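Local atomic coordinates of Rab GDP-dissociation inhibitor (Saccharomyces cerevisiae, PDB entry 2BCG), a protein that holds Rab GTPases such as Sec4 in the GDP-bound state by blocking nucleotide exchange, and extracts GDP-bound Ypt7 from vacuolar membranes. Residues E404-R415 / D429-V437; I21-V32 / L244-Y255. All coordinates share one frame; numbering follows the deposited sequence.

Contact 1 (E404-R415 / D429-V437)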
loop_
_atom_site.group_PDB
_atom_site.type_symbol
_atom_site.label_atom_id
_atom_site.label_comp_id
_atom_site.label_asym_id
_atom_site.label_seq_id
_atom_site.Cartn_x
_atom_site.Cartn_y
_atom_site.Cartn_z
ATOM N N GLU A 404 -12.164 24.128 2.911
ATOM C CA GLU A 404 -13.326 24.075 2.010
ATOM C C GLU A 404 -13.285 22.822 1.122
ATOM O O GLU A 404 -12.232 22.171 1.038
ATOM C CB GLU A 404 -13.418 25.352 1.143
ATOM C CG GLU A 404 -13.390 26.689 1.906
ATOM C CD GLU A 404 -14.615 26.926 2.795
ATOM O OE1 GLU A 404 -15.691 26.316 2.555
ATOM O OE2 GLU A 404 -14.507 27.734 3.755
ATOM N N ASP A 405 -14.415 22.472 0.487
ATOM C CA ASP A 405 -14.548 21.182 -0.200
ATOM C C ASP A 405 -13.940 21.158 -1.604
ATOM O O ASP A 405 -13.931 20.123 -2.249
ATOM C CB ASP A 405 -15.976 20.606 -0.147
ATOM C CG ASP A 405 -16.953 21.258 -1.127
ATOM O OD1 ASP A 405 -16.588 22.189 -1.891
ATOM O OD2 ASP A 405 -18.109 20.787 -1.142
ATOM N N GLY A 406 -13.444 22.302 -2.063
ATOM C CA GLY A 406 -12.759 22.414 -3.350
ATOM C C GLY A 406 -13.656 22.870 -4.487
ATOM O O GLY A 406 -13.185 23.128 -5.563
ATOM N N SER A 407 -14.961 22.966 -4.255
ATOM C CA SER A 407 -15.854 23.334 -5.360
ATOM C C SER A 407 -15.570 24.742 -5.848
ATOM O O SER A 407 -15.709 25.021 -7.048
ATOM C CB SER A 407 -17.323 23.200 -4.946
ATOM O OG SER A 407 -17.598 23.943 -3.770
ATOM N N LYS A 408 -15.206 25.633 -4.923
ATOM C CA LYS A 408 -14.996 27.037 -5.278
ATOM C C LYS A 408 -13.741 27.313 -6.103
ATOM O O LYS A 408 -13.729 28.227 -6.929
ATOM C CB LYS A 408 -14.965 27.924 -4.043
ATOM C CG LYS A 408 -16.285 28.079 -3.339
ATOM C CD LYS A 408 -16.102 29.137 -2.247
ATOM C CE LYS A 408 -17.292 29.196 -1.317
ATOM N NZ LYS A 408 -16.913 29.925 -0.079
ATOM N N ASP A 409 -12.678 26.521 -5.881
ATOM C CA ASP A 409 -11.330 26.836 -6.418
ATOM C C ASP A 409 -10.773 25.636 -7.258
ATOM O O ASP A 409 -9.704 25.765 -7.846
ATOM C CB ASP A 409 -10.350 27.275 -5.275
ATOM C CG ASP A 409 -10.260 26.263 -4.148
ATOM O OD1 ASP A 409 -9.627 26.553 -3.075
ATOM O OD2 ASP A 409 -10.843 25.184 -4.333
ATOM N N ASN A 410 -11.525 24.524 -7.365
ATOM C CA ASN A 410 -11.066 23.251 -7.982
ATOM C C ASN A 410 -9.772 22.737 -7.354
ATOM O O ASN A 410 -8.946 22.151 -8.046
ATOM C CB ASN A 410 -10.986 23.334 -9.517
ATOM C CG ASN A 410 -12.370 23.443 -10.181
ATOM O OD1 ASN A 410 -13.371 22.862 -9.721
ATOM N ND2 ASN A 410 -12.421 24.189 -11.294
ATOM N N ILE A 411 -9.618 22.977 -6.053
ATOM C CA ILE A 411 -8.482 22.469 -5.278
ATOM C C ILE A 411 -9.037 21.530 -4.216
ATOM O O ILE A 411 -9.543 21.957 -3.140
ATOM C CB ILE A 411 -7.653 23.603 -4.675
ATOM C CG1 ILE A 411 -7.079 24.483 -5.801
ATOM C CG2 ILE A 411 -6.534 23.056 -3.798
ATOM C CD1 ILE A 411 -6.470 25.784 -5.322
ATOM N N TYR A 412 -8.937 20.243 -4.552
ATOM C CA TYR A 412 -9.602 19.183 -3.807
ATOM C C TYR A 412 -8.541 18.522 -2.921
ATOM O O TYR A 412 -7.626 17.864 -3.405
ATOM C CB TYR A 412 -10.223 18.167 -4.765
ATOM C CG TYR A 412 -11.335 18.786 -5.603
ATOM C CD1 TYR A 412 -11.076 19.279 -6.913
ATOM C CD2 TYR A 412 -12.595 18.957 -5.074
ATOM C CE1 TYR A 412 -12.109 19.890 -7.681
ATOM C CE2 TYR A 412 -13.641 19.566 -5.835
ATOM C CZ TYR A 412 -13.384 20.020 -7.122
ATOM O OH TYR A 412 -14.391 20.592 -7.870
ATOM N N LEU A 413 -8.661 18.758 -1.623
ATOM C CA LEU A 413 -7.619 18.342 -0.677
ATOM C C LEU A 413 -8.044 17.187 0.172
ATOM O O LEU A 413 -9.212 17.063 0.608
ATOM C CB LEU A 413 -7.232 19.518 0.214
ATOM C CG LEU A 413 -6.703 20.721 -0.590
ATOM C CD1 LEU A 413 -6.528 21.978 0.245
ATOM C CD2 LEU A 413 -5.434 20.392 -1.386
ATOM N N SER A 414 -7.067 16.323 0.447
ATOM C CA SER A 414 -7.317 15.213 1.360
ATOM C C SER A 414 -7.076 15.611 2.818
ATOM O O SER A 414 -6.402 16.623 3.107
ATOM C CB SER A 414 -6.400 14.022 0.981
ATOM O OG SER A 414 -5.033 14.444 1.021
ATOM N N ARG A 415 -7.567 14.772 3.729
ATOM C CA ARG A 415 -7.301 14.917 5.150
ATOM C C ARG A 415 -5.985 14.213 5.560
ATOM O O ARG A 415 -5.621 13.166 5.010
ATOM C CB ARG A 415 -8.461 14.312 5.947
ATOM C CG ARG A 415 -9.871 14.936 5.675
ATOM C CD ARG A 415 -10.942 14.116 6.383
ATOM N NE ARG A 415 -10.776 14.323 7.821
ATOM C CZ ARG A 415 -11.300 15.332 8.510
ATOM N NH1 ARG A 415 -12.096 16.227 7.909
ATOM N NH2 ARG A 415 -11.045 15.435 9.814
ATOM N N ASP A 429 -12.684 9.301 2.945
ATOM C CA ASP A 429 -12.133 10.530 2.365
ATOM C C ASP A 429 -12.026 10.382 0.840
ATOM O O ASP A 429 -12.445 11.268 0.089
ATOM C CB ASP A 429 -10.760 10.843 2.969
ATOM C CG ASP A 429 -10.321 12.278 2.741
ATOM O OD1 ASP A 429 -11.211 13.168 2.557
ATOM O OD2 ASP A 429 -9.096 12.527 2.775
ATOM N N VAL A 430 -11.483 9.266 0.355
ATOM C CA VAL A 430 -11.479 9.019 -1.099
ATOM C C VAL A 430 -12.879 9.184 -1.721
ATOM O O VAL A 430 -13.043 9.864 -2.722
ATOM C CB VAL A 430 -10.967 7.596 -1.386
ATOM C CG1 VAL A 430 -11.244 7.150 -2.850
ATOM C CG2 VAL A 430 -9.460 7.521 -1.060
ATOM N N LYS A 431 -13.880 8.535 -1.128
ATOM C CA LYS A 431 -15.240 8.549 -1.714
ATOM C C LYS A 431 -15.795 9.963 -1.700
ATOM O O LYS A 431 -16.423 10.417 -2.686
ATOM C CB LYS A 431 -16.190 7.629 -0.936
ATOM C CG LYS A 431 -16.004 6.138 -1.261
ATOM C CD LYS A 431 -16.982 5.177 -0.513
ATOM C CE LYS A 431 -16.588 4.930 0.942
ATOM N NZ LYS A 431 -17.419 3.880 1.649
ATOM N N ASP A 432 -15.548 10.682 -0.607
ATOM C CA ASP A 432 -16.039 12.044 -0.487
ATOM C C ASP A 432 -15.368 12.944 -1.535
ATOM O O ASP A 432 -16.051 13.720 -2.224
ATOM C CB ASP A 432 -15.792 12.563 0.937
ATOM C CG ASP A 432 -16.295 13.965 1.128
ATOM O OD1 ASP A 432 -15.524 14.825 1.633
ATOM O OD2 ASP A 432 -17.475 14.236 0.731
ATOM N N ILE A 433 -14.050 12.811 -1.692
ATOM C CA ILE A 433 -13.292 13.645 -2.649
ATOM C C ILE A 433 -13.757 13.311 -4.068
ATOM O O ILE A 433 -13.935 14.217 -4.895
ATOM C CB ILE A 433 -11.744 13.433 -2.533
ATOM C CG1 ILE A 433 -11.207 13.941 -1.187
ATOM C CG2 ILE A 433 -11.002 14.192 -3.680
ATOM C CD1 ILE A 433 -9.805 13.371 -0.845
ATOM N N TYR A 434 -14.005 12.031 -4.343
ATOM C CA TYR A 434 -14.414 11.623 -5.675
ATOM C C TYR A 434 -15.776 12.246 -6.017
ATOM O O TYR A 434 -15.953 12.765 -7.132
ATOM C CB TYR A 434 -14.498 10.115 -5.765
ATOM C CG TYR A 434 -14.828 9.599 -7.136
ATOM C CD1 TYR A 434 -16.150 9.510 -7.569
ATOM C CD2 TYR A 434 -13.814 9.215 -8.014
ATOM C CE1 TYR A 434 -16.459 9.021 -8.816
ATOM C CE2 TYR A 434 -14.107 8.727 -9.274
ATOM C CZ TYR A 434 -15.433 8.638 -9.673
ATOM O OH TYR A 434 -15.702 8.163 -10.927
ATOM N N PHE A 435 -16.718 12.178 -5.071
ATOM C CA PHE A 435 -18.050 12.818 -5.222
ATOM C C PHE A 435 -17.904 14.326 -5.449
ATOM O O PHE A 435 -18.558 14.902 -6.344
ATOM C CB PHE A 435 -18.924 12.515 -3.992
ATOM C CG PHE A 435 -20.286 13.153 -4.046
ATOM C CD1 PHE A 435 -20.609 14.195 -3.182
ATOM C CD2 PHE A 435 -21.228 12.728 -4.971
ATOM C CE1 PHE A 435 -21.897 14.804 -3.240
ATOM C CE2 PHE A 435 -22.505 13.320 -5.042
ATOM C CZ PHE A 435 -22.828 14.362 -4.184
ATOM N N ARG A 436 -17.047 14.976 -4.665
ATOM C CA ARG A 436 -16.743 16.408 -4.836
ATOM C C ARG A 436 -16.181 16.725 -6.229
ATOM O O ARG A 436 -16.594 17.711 -6.889
ATOM C CB ARG A 436 -15.789 16.917 -3.744
ATOM C CG ARG A 436 -16.455 17.071 -2.372
ATOM C CD ARG A 436 -15.505 16.803 -1.202
ATOM N NE ARG A 436 -14.274 17.575 -1.232
ATOM C CZ ARG A 436 -13.218 17.262 -0.467
ATOM N NH1 ARG A 436 -13.299 16.208 0.351
ATOM N NH2 ARG A 436 -12.092 17.981 -0.518
ATOM N N VAL A 437 -15.268 15.878 -6.697
ATOM C CA VAL A 437 -14.628 16.084 -8.007
ATOM C C VAL A 437 -15.591 15.807 -9.178
ATOM O O VAL A 437 -15.654 16.596 -10.142
ATOM C CB VAL A 437 -13.333 15.229 -8.107
ATOM C CG1 VAL A 437 -12.787 15.198 -9.549
ATOM C CG2 VAL A 437 -12.284 15.758 -7.173
HETATM O O HOH W 1 -10.699 20.717 -0.846
HETATM O O HOH W 2 -14.682 19.024 -10.507
HETATM O O HOH W 3 -17.168 20.147 -6.747
HETATM O O HOH W 4 -11.005 15.750 2.140
HETATM O O HOH W 5 -6.928 11.052 3.571
#

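Contact 2 (I21-V32 / L244-Y255)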
loop_
_atom_site.group_PDB
_atom_site.type_symbol
_atom_site.label_atom_id
_atom_site.label_comp_id
_atom_site.label_asym_id
_atom_site.label_seq_id
_atom_site.Cartn_x
_atom_site.Cartn_y
_atom_site.Cartn_z
ATOM N N ILE A 21 -1.523 7.447 -0.134
ATOM C CA ILE A 21 -2.532 6.497 -0.605
ATOM C C ILE A 21 -3.877 7.157 -1.062
ATOM O O ILE A 21 -4.468 6.724 -2.042
ATOM C CB ILE A 21 -2.774 5.399 0.466
ATOM C CG1 ILE A 21 -3.723 4.304 -0.032
ATOM C CG2 ILE A 21 -3.239 5.987 1.801
ATOM C CD1 ILE A 21 -3.329 3.669 -1.314
ATOM N N THR A 22 -4.379 8.154 -0.347
ATOM C CA THR A 22 -5.636 8.780 -0.782
ATOM C C THR A 22 -5.503 9.287 -2.215
ATOM O O THR A 22 -6.374 9.010 -3.057
ATOM C CB THR A 22 -6.006 9.915 0.154
ATOM O OG1 THR A 22 -6.135 9.404 1.473
ATOM C CG2 THR A 22 -7.295 10.617 -0.297
ATOM N N GLU A 23 -4.390 9.963 -2.499
ATOM C CA GLU A 23 -4.161 10.549 -3.834
ATOM C C GLU A 23 -3.940 9.464 -4.874
ATOM O O GLU A 23 -4.404 9.570 -6.014
ATOM C CB GLU A 23 -2.952 11.482 -3.843
ATOM C CG GLU A 23 -3.231 12.865 -3.300
ATOM C CD GLU A 23 -3.477 12.909 -1.802
ATOM O OE1 GLU A 23 -4.234 13.812 -1.354
ATOM O OE2 GLU A 23 -2.846 12.119 -1.059
ATOM N N CYS A 24 -3.163 8.436 -4.513
ATOM C CA CYS A 24 -2.901 7.370 -5.473
ATOM C C CYS A 24 -4.216 6.618 -5.811
ATOM O O CYS A 24 -4.426 6.288 -6.963
ATOM C CB CYS A 24 -1.832 6.402 -4.971
ATOM S SG CYS A 24 -0.204 7.161 -4.860
ATOM N N ILE A 25 -5.110 6.407 -4.839
ATOM C CA ILE A 25 -6.390 5.756 -5.173
ATOM C C ILE A 25 -7.189 6.606 -6.136
ATOM O O ILE A 25 -7.735 6.102 -7.132
ATOM C CB ILE A 25 -7.232 5.421 -3.920
ATOM C CG1 ILE A 25 -6.477 4.354 -3.111
ATOM C CG2 ILE A 25 -8.610 4.837 -4.338
ATOM C CD1 ILE A 25 -7.135 4.016 -1.742
ATOM N N LEU A 26 -7.267 7.898 -5.818
ATOM C CA LEU A 26 -8.026 8.817 -6.686
ATOM C C LEU A 26 -7.415 8.850 -8.081
ATOM O O LEU A 26 -8.153 8.788 -9.080
ATOM C CB LEU A 26 -8.108 10.195 -6.049
ATOM C CG LEU A 26 -9.031 10.196 -4.836
ATOM C CD1 LEU A 26 -8.673 11.365 -3.944
ATOM C CD2 LEU A 26 -10.480 10.241 -5.343
ATOM N N SER A 27 -6.084 8.960 -8.166
ATOM C CA SER A 27 -5.402 8.979 -9.463
ATOM C C SER A 27 -5.754 7.705 -10.254
ATOM O O SER A 27 -6.102 7.763 -11.456
ATOM C CB SER A 27 -3.896 9.111 -9.244
ATOM O OG SER A 27 -3.203 9.045 -10.488
ATOM N N GLY A 28 -5.696 6.547 -9.593
ATOM C CA GLY A 28 -6.076 5.289 -10.271
ATOM C C GLY A 28 -7.521 5.257 -10.744
ATOM O O GLY A 28 -7.788 4.897 -11.884
ATOM N N LEU A 29 -8.452 5.652 -9.871
ATOM C CA LEU A 29 -9.878 5.625 -10.231
ATOM C C LEU A 29 -10.181 6.561 -11.378
ATOM O O LEU A 29 -10.959 6.220 -12.292
ATOM C CB LEU A 29 -10.761 5.981 -9.019
ATOM C CG LEU A 29 -10.730 4.946 -7.893
ATOM C CD1 LEU A 29 -11.501 5.482 -6.732
ATOM C CD2 LEU A 29 -11.258 3.566 -8.358
ATOM N N LEU A 30 -9.582 7.748 -11.347
ATOM C CA LEU A 30 -9.842 8.718 -12.409
ATOM C C LEU A 30 -9.204 8.294 -13.741
ATOM O O LEU A 30 -9.813 8.479 -14.781
ATOM C CB LEU A 30 -9.363 10.086 -11.979
ATOM C CG LEU A 30 -10.205 10.682 -10.827
ATOM C CD1 LEU A 30 -9.486 11.868 -10.215
ATOM C CD2 LEU A 30 -11.620 11.131 -11.342
ATOM N N SER A 31 -8.005 7.698 -13.716
ATOM C CA SER A 31 -7.401 7.141 -14.912
ATOM C C SER A 31 -8.315 6.035 -15.468
ATOM O O SER A 31 -8.577 5.986 -16.694
ATOM C CB SER A 31 -5.985 6.627 -14.637
ATOM O OG SER A 31 -5.092 7.724 -14.482
ATOM N N VAL A 32 -8.807 5.170 -14.580
ATOM C CA VAL A 32 -9.754 4.114 -15.005
ATOM C C VAL A 32 -11.014 4.707 -15.661
ATOM O O VAL A 32 -11.528 4.125 -16.635
ATOM C CB VAL A 32 -10.124 3.173 -13.828
ATOM C CG1 VAL A 32 -11.316 2.260 -14.204
ATOM C CG2 VAL A 32 -8.926 2.322 -13.476
ATOM N N LEU A 244 0.724 -0.105 -0.941
ATOM C CA LEU A 244 -0.618 0.305 -1.377
ATOM C C LEU A 244 -0.559 1.509 -2.345
ATOM O O LEU A 244 -1.088 1.410 -3.462
ATOM C CB LEU A 244 -1.529 0.568 -0.154
ATOM C CG LEU A 244 -1.839 -0.707 0.645
ATOM C CD1 LEU A 244 -2.366 -0.298 2.047
ATOM C CD2 LEU A 244 -2.851 -1.615 -0.092
ATOM N N PRO A 245 0.046 2.651 -1.945
ATOM C CA PRO A 245 0.086 3.765 -2.923
ATOM C C PRO A 245 0.824 3.362 -4.191
ATOM O O PRO A 245 0.425 3.753 -5.282
ATOM C CB PRO A 245 0.817 4.904 -2.175
ATOM C CG PRO A 245 1.541 4.203 -1.024
ATOM C CD PRO A 245 0.678 3.026 -0.653
ATOM N N GLN A 246 1.876 2.573 -4.061
ATOM C CA GLN A 246 2.644 2.148 -5.246
ATOM C C GLN A 246 1.745 1.338 -6.188
ATOM O O GLN A 246 1.830 1.467 -7.412
ATOM C CB GLN A 246 3.877 1.341 -4.842
ATOM C CG GLN A 246 4.940 2.250 -4.201
ATOM C CD GLN A 246 6.183 1.478 -3.825
ATOM O OE1 GLN A 246 6.902 0.971 -4.675
ATOM N NE2 GLN A 246 6.421 1.361 -2.539
ATOM N N GLY A 247 0.863 0.536 -5.600
ATOM C CA GLY A 247 -0.022 -0.281 -6.421
ATOM C C GLY A 247 -1.068 0.536 -7.149
ATOM O O GLY A 247 -1.389 0.275 -8.333
ATOM N N PHE A 248 -1.656 1.502 -6.445
ATOM C CA PHE A 248 -2.646 2.364 -7.101
ATOM C C PHE A 248 -1.975 3.277 -8.139
ATOM O O PHE A 248 -2.604 3.615 -9.160
ATOM C CB PHE A 248 -3.488 3.120 -6.078
ATOM C CG PHE A 248 -4.540 2.243 -5.451
ATOM C CD1 PHE A 248 -5.734 1.951 -6.152
ATOM C CD2 PHE A 248 -4.310 1.632 -4.212
ATOM C CE1 PHE A 248 -6.702 1.105 -5.592
ATOM C CE2 PHE A 248 -5.271 0.750 -3.660
ATOM C CZ PHE A 248 -6.481 0.514 -4.338
ATOM N N ALA A 249 -0.730 3.686 -7.885
ATOM C CA ALA A 249 0.034 4.476 -8.887
ATOM C C ALA A 249 0.257 3.636 -10.149
ATOM O O ALA A 249 0.141 4.144 -11.273
ATOM C CB ALA A 249 1.376 4.933 -8.312
ATOM N N ARG A 250 0.582 2.355 -9.963
ATOM C CA ARG A 250 0.721 1.473 -11.128
ATOM C C ARG A 250 -0.634 1.379 -11.902
ATOM O O ARG A 250 -0.653 1.490 -13.147
ATOM C CB ARG A 250 1.232 0.104 -10.720
ATOM C CG ARG A 250 1.347 -0.804 -11.932
ATOM C CD ARG A 250 1.941 -2.125 -11.564
ATOM N NE ARG A 250 1.959 -2.967 -12.757
ATOM C CZ ARG A 250 2.929 -2.923 -13.684
ATOM N NH1 ARG A 250 4.007 -2.115 -13.543
ATOM N NH2 ARG A 250 2.812 -3.702 -14.756
ATOM N N LEU A 251 -1.759 1.225 -11.165
ATOM C CA LEU A 251 -3.101 1.192 -11.821
ATOM C C LEU A 251 -3.302 2.466 -12.658
ATOM O O LEU A 251 -3.702 2.418 -13.838
ATOM C CB LEU A 251 -4.201 1.086 -10.762
ATOM C CG LEU A 251 -5.626 1.116 -11.319
ATOM C CD1 LEU A 251 -6.005 -0.187 -12.033
ATOM C CD2 LEU A 251 -6.581 1.417 -10.164
ATOM N N SER A 252 -3.000 3.614 -12.061
ATOM C CA SER A 252 -3.129 4.866 -12.796
ATOM C C SER A 252 -2.234 4.863 -14.053
ATOM O O SER A 252 -2.694 5.231 -15.140
ATOM C CB SER A 252 -2.742 6.051 -11.913
ATOM O OG SER A 252 -2.981 7.249 -12.614
ATOM N N ALA A 253 -0.979 4.455 -13.896
ATOM C CA ALA A 253 -0.029 4.452 -15.051
ATOM C C ALA A 253 -0.539 3.544 -16.172
ATOM O O ALA A 253 -0.469 3.885 -17.351
ATOM C CB ALA A 253 1.352 4.008 -14.575
ATOM N N ILE A 254 -1.087 2.393 -15.802
ATOM C CA ILE A 254 -1.610 1.470 -16.808
ATOM C C ILE A 254 -2.704 2.144 -17.624
ATOM O O ILE A 254 -2.803 1.955 -18.847
ATOM C CB ILE A 254 -2.145 0.177 -16.128
ATOM C CG1 ILE A 254 -0.966 -0.668 -15.651
ATOM C CG2 ILE A 254 -3.032 -0.626 -17.077
ATOM C CD1 ILE A 254 -1.321 -1.699 -14.647
ATOM N N TYR A 255 -3.550 2.899 -16.938
ATOM C CA TYR A 255 -4.683 3.536 -17.590
ATOM C C TYR A 255 -4.383 4.925 -18.105
ATOM O O TYR A 255 -5.303 5.678 -18.423
ATOM C CB TYR A 255 -5.921 3.534 -16.679
ATOM C CG TYR A 255 -6.582 2.186 -16.651
ATOM C CD1 TYR A 255 -7.658 1.903 -17.508
ATOM C CD2 TYR A 255 -6.127 1.184 -15.799
ATOM C CE1 TYR A 255 -8.285 0.660 -17.472
ATOM C CE2 TYR A 255 -6.742 -0.071 -15.761
ATOM C CZ TYR A 255 -7.813 -0.335 -16.613
ATOM O OH TYR A 255 -8.440 -1.588 -16.563
#

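Contact 1 (E404-R415 / D429-V437)
The carbonyl oxygen of Leu413 receives the guanidinium of Arg436 from across the contact, NH2 to O 3.2 Å with an N-H...O angle of 159°, and a water that also bonds Asp429 OD1 and Arg436 NH1 donates to the same oxygen. Leu413 ends the short strand 411-413, an edge of the five-stranded parallel sheet of the Rossmann-like fold, against which helix 424-438 runs back nearly antiparallel. A second carbonyl is reached from the same guanidinium: Arg436 NE meets Asp405 O at 2.8 Å, in the carbonyl plane on a lone pair, while NH2 adds a weak bond to that oxygen. Bends at chi2 and chi3 fold the arginine chain and turn the guanidinium edge-on to the two carbonyls. On the helix side NH1 forms a salt bridge with Asp432 OD1, one turn back, which leaves little freedom to rotate the group. Further toward the C-terminal end of the helix, the Tyr412 ring lies against Val437, whose CG2 sits over one face in a CH-pi contact, 3.8 Å from the ring centroid. Ile433 occupies the ground between the arginine and Asp429; its CG2 touches Tyr412 CB and its CD1 packs on Ser414 CA at 3.8 Å. Ser414 itself turns its hydroxyl elsewhere, to Glu23 of helix 21-32. The guanidinium of Arg415 pairs with Glu401, and Asp429 meets the aliphatic part of Arg415, its CG and CD, and its backbone N. With CG anti to the backbone N (chi1 -163°), the Asp429 carboxylate reaches past the strand end, where OD2 accepts from Arg415 N at 2.9 Å in an almost straight bond of 175°, met on the syn side, somewhat out of the carboxylate plane.

Contact 2 (I21-V32 / L244-Y255)
This is a buried, nearly parallel helix-helix contact: helix 21-32, which follows the first strand of the Rossmann-like sheet, lies beside helix 243-254 with the segment axes 22° apart and only 7.5 Å from each other. The approach is closest in backbone terms at Gly28, whose CA stands 3.9 Å from Ser252 CA, the lack of a side chain there letting Leu251 CD2 rest on the glycine. Ser252 OG is the polar centre, hydrogen-bonded to Ser27 OG at 2.8 Å and to Ser31 OG at 2.9 Å; Ser27 OG continues the network to Tyr259. Two aromatic rings flank this serine cluster along the helix. Ile25 CG1 stands over the centre of the Phe248 ring, 3.6 Å from the centroid, as the two side chains run side by side, and Val32 CG2 takes the same place above Tyr255. Ile21 bends at chi2 (54°) to bring CD1 to the start of the second helix, against Pro245 N. Arg250 and Gln246, on that helix, bond the bound partner protein, within a region that interacts with Ypt1. Neutral hydroxyls linked across the interface, between apolar patches, imply a close seam without any ionic pair across it.

Helix 21-32 ties the two contacts together: it is one half of contact 2, and its other side packs on contact 1, where Leu26 touches Ile433 and Val430, and Thr22 CG2 lies 3.7 Å from Ser414 CB. The centres are about 17 Å apart, and the four segments pack around the same parallel sheet region. Contact 2 is core, built from apolar side chains and neutral hydroxyls between two helices. Contact 1, at the edge strand of the sheet, is only partly buried, and there a charged arginine, carboxylates, backbone carbonyls and several waters do much of the joining of strand to helix.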